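Local coordinates for protein DynF (Micromonospora chersina, PDB 6UBL) that is of unknown function but belongs to the dynemicin biosynthesis pathway and probably binds a long hydrophobic molecule inside its beta-barrel, at the palmitic acid site and the interface of chains A and B. Sequence-based numbering; all coordinates share one arbitrary frame. Chains: chain A/B, DynF.

Contact 1: the palmitic acid site. Residues chain A 38, 40, 42, 64, 66, 68, 88, 90, 102, 114, 131, 133, 137, 139, 154, 156, 158, 164-166, 198, 200, 202. With PLM (palmitic acid), chain C.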
# COMPACT_ATOMS: atom_id res chain seq x y z
N ASP A 38 14.88 -18.64 -0.59
CA ASP A 38 15.08 -18.72 -2.02
C ASP A 38 16.03 -17.60 -2.46
O ASP A 38 15.80 -16.43 -2.16
CB ASP A 38 13.74 -18.58 -2.74
CG ASP A 38 12.80 -19.74 -2.45
OD1 ASP A 38 13.29 -20.86 -2.27
OD2 ASP A 38 11.58 -19.51 -2.39
N LEU A 40 17.03 -15.93 -5.67
CA LEU A 40 16.41 -15.89 -6.99
C LEU A 40 16.83 -14.68 -7.80
O LEU A 40 16.96 -13.57 -7.28
CB LEU A 40 14.88 -15.85 -6.83
CG LEU A 40 14.22 -17.05 -6.18
CD1 LEU A 40 12.82 -16.68 -5.71
CD2 LEU A 40 14.18 -18.22 -7.15
N ILE A 42 15.94 -11.78 -10.68
CA ILE A 42 14.78 -10.95 -10.97
C ILE A 42 15.21 -9.82 -11.89
O ILE A 42 16.34 -9.33 -11.81
CB ILE A 42 14.14 -10.42 -9.66
CG1 ILE A 42 12.89 -9.58 -9.97
CG2 ILE A 42 15.13 -9.58 -8.85
CD1 ILE A 42 12.12 -9.14 -8.73
N VAL A 64 16.92 -11.33 -5.39
CA VAL A 64 16.22 -11.23 -4.12
C VAL A 64 16.49 -12.50 -3.33
O VAL A 64 16.73 -13.57 -3.89
CB VAL A 64 14.71 -11.00 -4.27
CG1 VAL A 64 14.42 -9.65 -4.90
CG2 VAL A 64 14.10 -12.12 -5.11
N VAL A 66 14.38 -14.50 -0.36
CA VAL A 66 13.03 -14.53 0.21
C VAL A 66 12.93 -15.76 1.10
O VAL A 66 13.08 -16.89 0.62
CB VAL A 66 11.95 -14.57 -0.88
CG1 VAL A 66 10.57 -14.69 -0.25
CG2 VAL A 66 12.04 -13.34 -1.79
N ARG A 68 10.73 -18.35 3.28
CA ARG A 68 9.39 -18.91 3.33
C ARG A 68 9.16 -19.57 4.68
O ARG A 68 10.04 -20.27 5.21
CB ARG A 68 9.18 -19.96 2.24
CG ARG A 68 9.04 -19.42 0.83
CD ARG A 68 8.94 -20.53 -0.22
NE ARG A 68 10.23 -21.12 -0.56
CZ ARG A 68 10.74 -22.21 -0.01
NH1 ARG A 68 10.07 -22.88 0.92
NH2 ARG A 68 11.94 -22.65 -0.40
N MET A 88 17.99 -7.72 -0.99
CA MET A 88 17.79 -7.45 -2.41
C MET A 88 18.98 -6.66 -2.93
O MET A 88 19.65 -5.94 -2.18
CB MET A 88 16.52 -6.63 -2.64
CG MET A 88 16.20 -6.30 -4.09
SD MET A 88 14.55 -5.58 -4.19
CE MET A 88 14.75 -4.05 -3.28
N MET A 90 19.10 -4.76 -6.88
CA MET A 90 18.81 -4.61 -8.30
C MET A 90 19.50 -3.34 -8.80
O MET A 90 19.53 -2.33 -8.10
CB MET A 90 17.32 -4.52 -8.56
CG MET A 90 16.59 -5.77 -8.14
SD MET A 90 14.84 -5.69 -8.52
CE MET A 90 14.89 -6.08 -10.27
N VAL A 102 18.84 -0.51 -6.05
CA VAL A 102 17.68 -0.71 -5.19
C VAL A 102 17.98 -1.82 -4.20
O VAL A 102 18.36 -2.93 -4.60
CB VAL A 102 16.42 -1.01 -6.02
CG1 VAL A 102 15.21 -1.07 -5.12
CG2 VAL A 102 16.22 0.05 -7.10
N ILE A 114 1.47 -16.24 0.08
CA ILE A 114 1.01 -16.99 -1.08
C ILE A 114 -0.20 -17.81 -0.63
O ILE A 114 -0.08 -18.61 0.32
CB ILE A 114 2.11 -17.93 -1.62
CG1 ILE A 114 3.38 -17.14 -1.93
CG2 ILE A 114 1.61 -18.65 -2.86
CD1 ILE A 114 4.56 -18.01 -2.34
N CYS A 131 0.28 -14.52 -5.08
CA CYS A 131 1.45 -14.13 -4.31
C CYS A 131 1.51 -12.62 -4.25
O CYS A 131 1.31 -11.93 -5.25
CB CYS A 131 2.69 -14.69 -5.00
SG CYS A 131 4.28 -14.21 -4.31
N MET A 133 3.74 -9.25 -2.05
CA MET A 133 4.85 -8.83 -1.20
C MET A 133 4.75 -7.32 -1.06
O MET A 133 4.56 -6.61 -2.05
CB MET A 133 6.19 -9.23 -1.84
CG MET A 133 7.42 -8.91 -1.01
SD MET A 133 7.63 -9.98 0.44
CE MET A 133 8.33 -11.46 -0.33
N ALA A 137 11.77 -0.04 0.28
CA ALA A 137 12.99 -0.04 -0.50
C ALA A 137 13.79 1.25 -0.32
O ALA A 137 13.28 2.26 0.17
CB ALA A 137 12.68 -0.23 -1.99
N PHE A 139 16.28 3.60 -2.92
CA PHE A 139 16.72 3.83 -4.30
C PHE A 139 17.94 4.75 -4.23
O PHE A 139 17.79 5.95 -3.96
CB PHE A 139 15.61 4.49 -5.13
CG PHE A 139 14.35 3.67 -5.26
CD1 PHE A 139 13.43 3.64 -4.23
CD2 PHE A 139 14.08 2.96 -6.42
CE1 PHE A 139 12.26 2.89 -4.34
CE2 PHE A 139 12.91 2.21 -6.54
CZ PHE A 139 12.01 2.18 -5.49
N ILE A 154 5.56 -0.69 -1.37
CA ILE A 154 5.34 -1.06 -2.76
C ILE A 154 4.75 -2.46 -2.78
O ILE A 154 5.37 -3.41 -2.28
CB ILE A 154 6.64 -0.99 -3.56
CG1 ILE A 154 7.21 0.42 -3.55
CG2 ILE A 154 6.39 -1.47 -4.99
CD1 ILE A 154 8.68 0.51 -3.91
N LEU A 156 3.83 -5.72 -4.56
CA LEU A 156 4.30 -6.48 -5.72
C LEU A 156 3.56 -7.81 -5.76
O LEU A 156 3.47 -8.50 -4.75
CB LEU A 156 5.80 -6.75 -5.61
CG LEU A 156 6.59 -5.44 -5.55
CD1 LEU A 156 7.90 -5.61 -4.82
CD2 LEU A 156 6.83 -4.91 -6.96
N ILE A 158 2.29 -11.49 -7.93
CA ILE A 158 2.42 -12.52 -8.95
C ILE A 158 1.14 -13.34 -8.90
O ILE A 158 0.82 -13.94 -7.87
CB ILE A 158 3.64 -13.43 -8.72
CG1 ILE A 158 4.93 -12.62 -8.67
CG2 ILE A 158 3.70 -14.47 -9.84
CD1 ILE A 158 6.14 -13.45 -8.24
N ILE A 164 5.95 -23.03 -5.96
CA ILE A 164 6.53 -22.18 -4.93
C ILE A 164 7.99 -22.58 -4.79
O ILE A 164 8.28 -23.72 -4.37
CB ILE A 164 5.80 -22.36 -3.59
CG1 ILE A 164 4.33 -21.95 -3.74
CG2 ILE A 164 6.47 -21.52 -2.51
CD1 ILE A 164 3.50 -22.23 -2.51
N PRO A 165 8.95 -21.71 -5.12
CA PRO A 165 8.75 -20.33 -5.59
C PRO A 165 8.24 -20.28 -7.02
O PRO A 165 8.47 -21.23 -7.78
CB PRO A 165 10.16 -19.75 -5.53
CG PRO A 165 11.04 -20.94 -5.82
CD PRO A 165 10.38 -22.07 -5.06
N PRO A 166 7.59 -19.19 -7.39
CA PRO A 166 7.09 -19.03 -8.76
C PRO A 166 8.20 -18.57 -9.71
O PRO A 166 8.16 -17.47 -10.26
CB PRO A 166 5.99 -17.98 -8.59
CG PRO A 166 6.45 -17.15 -7.44
CD PRO A 166 7.13 -18.11 -6.50
N LEU A 198 5.69 -0.22 -12.36
CA LEU A 198 6.75 -1.20 -12.17
C LEU A 198 6.20 -2.54 -12.64
O LEU A 198 5.11 -2.94 -12.22
CB LEU A 198 7.16 -1.26 -10.70
CG LEU A 198 8.44 -2.06 -10.41
CD1 LEU A 198 9.13 -1.57 -9.16
CD2 LEU A 198 8.07 -3.53 -10.30
N PHE A 200 7.81 -6.67 -13.41
CA PHE A 200 8.98 -7.49 -13.14
C PHE A 200 8.75 -8.91 -13.62
O PHE A 200 7.63 -9.32 -13.91
CB PHE A 200 9.41 -7.45 -11.66
CG PHE A 200 8.44 -8.10 -10.69
CD1 PHE A 200 8.57 -9.44 -10.34
CD2 PHE A 200 7.41 -7.37 -10.11
CE1 PHE A 200 7.70 -10.04 -9.45
CE2 PHE A 200 6.54 -7.96 -9.22
CZ PHE A 200 6.68 -9.30 -8.88
N MET A 202 10.25 -12.82 -12.36
CA MET A 202 11.13 -13.66 -11.57
C MET A 202 11.99 -14.50 -12.50
O MET A 202 11.54 -14.95 -13.56
CB MET A 202 10.31 -14.60 -10.68
CG MET A 202 9.40 -13.91 -9.69
SD MET A 202 10.20 -12.67 -8.66
CE MET A 202 11.49 -13.64 -7.87
C1 PLM C . 9.05 -17.41 -2.93
O1 PLM C . 10.33 -17.24 -2.73
O2 PLM C . 8.51 -18.48 -2.95
C2 PLM C . 8.31 -16.13 -3.16
C3 PLM C . 8.91 -15.20 -4.18
C4 PLM C . 8.02 -14.00 -4.32
C5 PLM C . 8.71 -12.74 -4.67
C6 PLM C . 7.76 -11.56 -4.69
C7 PLM C . 8.03 -10.67 -5.88
C8 PLM C . 9.49 -10.33 -6.01
C9 PLM C . 10.05 -9.54 -4.86
CA PLM C . 9.99 -8.06 -5.11
CB PLM C . 11.09 -7.60 -6.04
CC PLM C . 11.66 -6.28 -5.62
CD PLM C . 11.29 -5.12 -6.51
CE PLM C . 11.28 -3.83 -5.74
CF PLM C . 11.43 -2.59 -6.56
CG PLM C . 11.43 -1.36 -5.72
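Extended backbone, with phi and psi in the beta region along strands 37-50, 54-68, 81-92, 129-135, 154-159 and 193-205, turns alternate side chains inward, and after a cis peptide bond A:Pro165 closes in on the acid end. This is the interior of the beta-barrel of a DUF6073-family protein, and it buries palmitic acid almost completely; the fatty acid may have come with the protein from expression or purification. At the head, OD2 of A:Asp38 lies 2.6 Å from the carboxyl O1 of PLM, a hydrogen bond that requires a proton on one of the two acids, so the pair probably shares one. A:Arg68, its chain bent at chi3 (-79°), holds A:Asp38 side-on: NE reaches OD2 at 2.8 Å and NH2 reaches OD1 at 2.9 Å, both nearly straight and in the guanidinium plane but from above the carboxylate plane. The same NE of A:Arg68 forms a longer salt bridge, 3.9 Å, to PLM O2, so the arginine would help offset the clustered negative charge. Along the tail, the CD1 tips of A:Leu156 and A:Ile42 press on the middle of the chain. CD1 of A:Ile42 lies 3.3 Å from CB of PLM, placed there by a CG1 anti to the backbone N (chi1 -178°). The sulfur SD of A:Met88 touches CC of PLM at 3.3 Å. A:Phe200, with CG tucked between the backbone N and the carbonyl carbon (chi1 68°), offers its ring edge to the chain, CZ of A:Phe200 lying 3.6 Å from C7 of PLM. CZ of A:Phe139 meets the terminal methyl CG of PLM.

Contact 2: the interface of chains A and B. Residues chain A 117, 119-120, 122, 124, 130, 157, 159; chain B 176-178.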
# COMPACT_ATOMS: atom_id res chain seq x y z
N PRO A 117 -6.56 -17.24 -4.06
CA PRO A 117 -7.31 -15.98 -4.11
C PRO A 117 -8.80 -16.20 -3.90
O PRO A 117 -9.34 -17.29 -4.12
CB PRO A 117 -7.01 -15.44 -5.51
CG PRO A 117 -6.80 -16.70 -6.33
CD PRO A 117 -6.10 -17.65 -5.40
N ASP A 119 -10.91 -14.45 -5.69
CA ASP A 119 -11.46 -14.11 -7.00
C ASP A 119 -10.74 -14.94 -8.06
O ASP A 119 -9.94 -14.41 -8.84
CB ASP A 119 -11.29 -12.62 -7.28
CG ASP A 119 -9.84 -12.17 -7.36
OD1 ASP A 119 -9.00 -12.57 -6.51
OD2 ASP A 119 -9.53 -11.41 -8.30
N PRO A 120 -10.94 -16.28 -8.05
CA PRO A 120 -10.33 -17.16 -9.07
C PRO A 120 -11.01 -17.06 -10.44
O PRO A 120 -11.40 -18.06 -11.04
CB PRO A 120 -10.52 -18.55 -8.46
CG PRO A 120 -11.77 -18.43 -7.64
CD PRO A 120 -11.73 -17.04 -7.06
N ALA A 122 -9.80 -15.17 -13.20
CA ALA A 122 -8.82 -14.47 -14.01
C ALA A 122 -8.19 -15.34 -15.09
O ALA A 122 -7.23 -14.90 -15.72
CB ALA A 122 -7.73 -13.91 -13.10
N GLU A 124 -6.50 -18.08 -14.51
CA GLU A 124 -5.35 -18.75 -13.95
C GLU A 124 -5.60 -20.25 -14.01
O GLU A 124 -6.73 -20.71 -14.21
CB GLU A 124 -5.25 -18.34 -12.49
CG GLU A 124 -4.84 -16.89 -12.29
CD GLU A 124 -5.06 -16.41 -10.88
OE1 GLU A 124 -6.20 -16.59 -10.36
OE2 GLU A 124 -4.12 -15.87 -10.27
N ALA A 130 -2.17 -16.95 -5.44
CA ALA A 130 -1.82 -15.55 -5.61
C ALA A 130 -0.74 -15.21 -4.61
O ALA A 130 -0.84 -15.55 -3.43
CB ALA A 130 -3.05 -14.68 -5.38
N THR A 157 3.02 -8.15 -6.91
CA THR A 157 2.11 -9.27 -7.03
C THR A 157 2.53 -10.21 -8.15
O THR A 157 3.08 -9.78 -9.17
CB THR A 157 0.67 -8.80 -7.25
OG1 THR A 157 0.60 -8.00 -8.44
CG2 THR A 157 0.19 -7.98 -6.06
N ASP A 159 0.45 -13.41 -10.03
CA ASP A 159 -0.77 -14.20 -10.17
C ASP A 159 -0.43 -15.51 -10.85
O ASP A 159 0.69 -15.73 -11.34
CB ASP A 159 -1.81 -13.40 -10.95
CG ASP A 159 -2.20 -12.09 -10.24
OD1 ASP A 159 -2.42 -12.12 -9.02
OD2 ASP A 159 -2.26 -11.04 -10.91
N TYR B 176 -5.60 -4.83 -4.29
CA TYR B 176 -5.37 -5.85 -5.31
C TYR B 176 -5.63 -7.22 -4.70
O TYR B 176 -4.77 -7.79 -3.99
CB TYR B 176 -3.95 -5.78 -5.83
CG TYR B 176 -3.77 -6.59 -7.09
CD1 TYR B 176 -3.25 -7.87 -7.05
CD2 TYR B 176 -4.16 -6.07 -8.32
CE1 TYR B 176 -3.08 -8.60 -8.21
CE2 TYR B 176 -3.98 -6.78 -9.48
CZ TYR B 176 -3.45 -8.06 -9.42
OH TYR B 176 -3.30 -8.77 -10.58
N ARG B 177 -6.83 -7.76 -4.99
CA ARG B 177 -7.25 -9.11 -4.62
C ARG B 177 -7.54 -9.28 -3.14
O ARG B 177 -8.58 -9.85 -2.77
CB ARG B 177 -6.31 -10.19 -5.13
CG ARG B 177 -6.03 -10.12 -6.62
CD ARG B 177 -5.37 -11.38 -7.15
NE ARG B 177 -6.33 -12.36 -7.63
CZ ARG B 177 -6.02 -13.46 -8.30
NH1 ARG B 177 -4.74 -13.76 -8.54
NH2 ARG B 177 -6.97 -14.28 -8.71
N MET B 178 -6.63 -8.82 -2.27
CA MET B 178 -6.83 -9.02 -0.84
C MET B 178 -5.91 -8.13 -0.02
O MET B 178 -4.73 -7.97 -0.34
CB MET B 178 -6.58 -10.50 -0.48
CG MET B 178 -5.11 -10.93 -0.61
SD MET B 178 -4.83 -12.69 -0.44
CE MET B 178 -5.41 -13.35 -1.99
O HOH W 1 -8.69 -12.42 -3.85
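B:Arg177 sets out with CG anti to its carbonyl carbon (chi1 -53°), runs straight through chi2 and bends at chi3 (91°), which delivers its guanidinium among three acids of chain A; B:Tyr176, with CG anti to the backbone N (chi1 -167°), points its hydroxyl at one of them. The site illustrates an arginine from a loop of one subunit plugged into an acidic socket on the other. A:Glu124 comes tip to tip and is gripped end-on: NH1 of B:Arg177 donates to OE2 of A:Glu124 at 2.8 Å and NH2 of B:Arg177 to OE1 at 2.9 Å, both nearly straight, although the two planes are markedly twisted. A:Asp119 crosses the arginine at about a right angle, its CG tucked between the backbone N and the carbonyl carbon. OD1 of A:Asp119 uses its syn lone pair to take NE of B:Arg177 at 2.9 Å, and the backbone O of A:Asp119 accepts NH2 of B:Arg177 at 3.0 Å, the donor lying above the carbonyl plane. A:Asp159 supplies the third carboxylate, where OD1 receives NH1 of B:Arg177 at 2.9 Å, again from above the plane. OD2 of A:Asp159 takes the B:Tyr176 hydroxyl OH on its syn lone pair at 2.5 Å; carboxylate and ring are nearly coplanar, and CG2 of A:Thr157 packs beside ring atom CD1. Over one guanidinium face lies A:Pro117, whose CB is 3.6 Å from CZ of B:Arg177. A water links OD1 of A:Asp119 to the backbone O of B:Arg177. An alanine in place of B:Arg177 would probably leave three neighbouring carboxylates without their shared positive partner, weakening this patch through their repulsion. Repeated by two-fold symmetry, this charged lock is likely to hold the two DynF chains together in register, if the deposited dimer is the biological one.

About 16 Å separates the C-alpha centres of contact 1 and contact 2, yet they share strands 129-135 and 154-159. In strand 129-135, A:Cys131 and A:Met133 belong to contact 1 and A:Ala130 to contact 2; in strand 154-159, A:Leu156 and A:Ile158 alternate with A:Thr157 and A:Asp159. Neighbouring residues therefore face opposite ways, one set into the lipid-filled barrel and the other onto chain B. Such a shared wall could let dimer packing steady the lining of the pocket, although the structure alone does not show coupling. By symmetry, each subunit has its own fatty-acid site behind the interface.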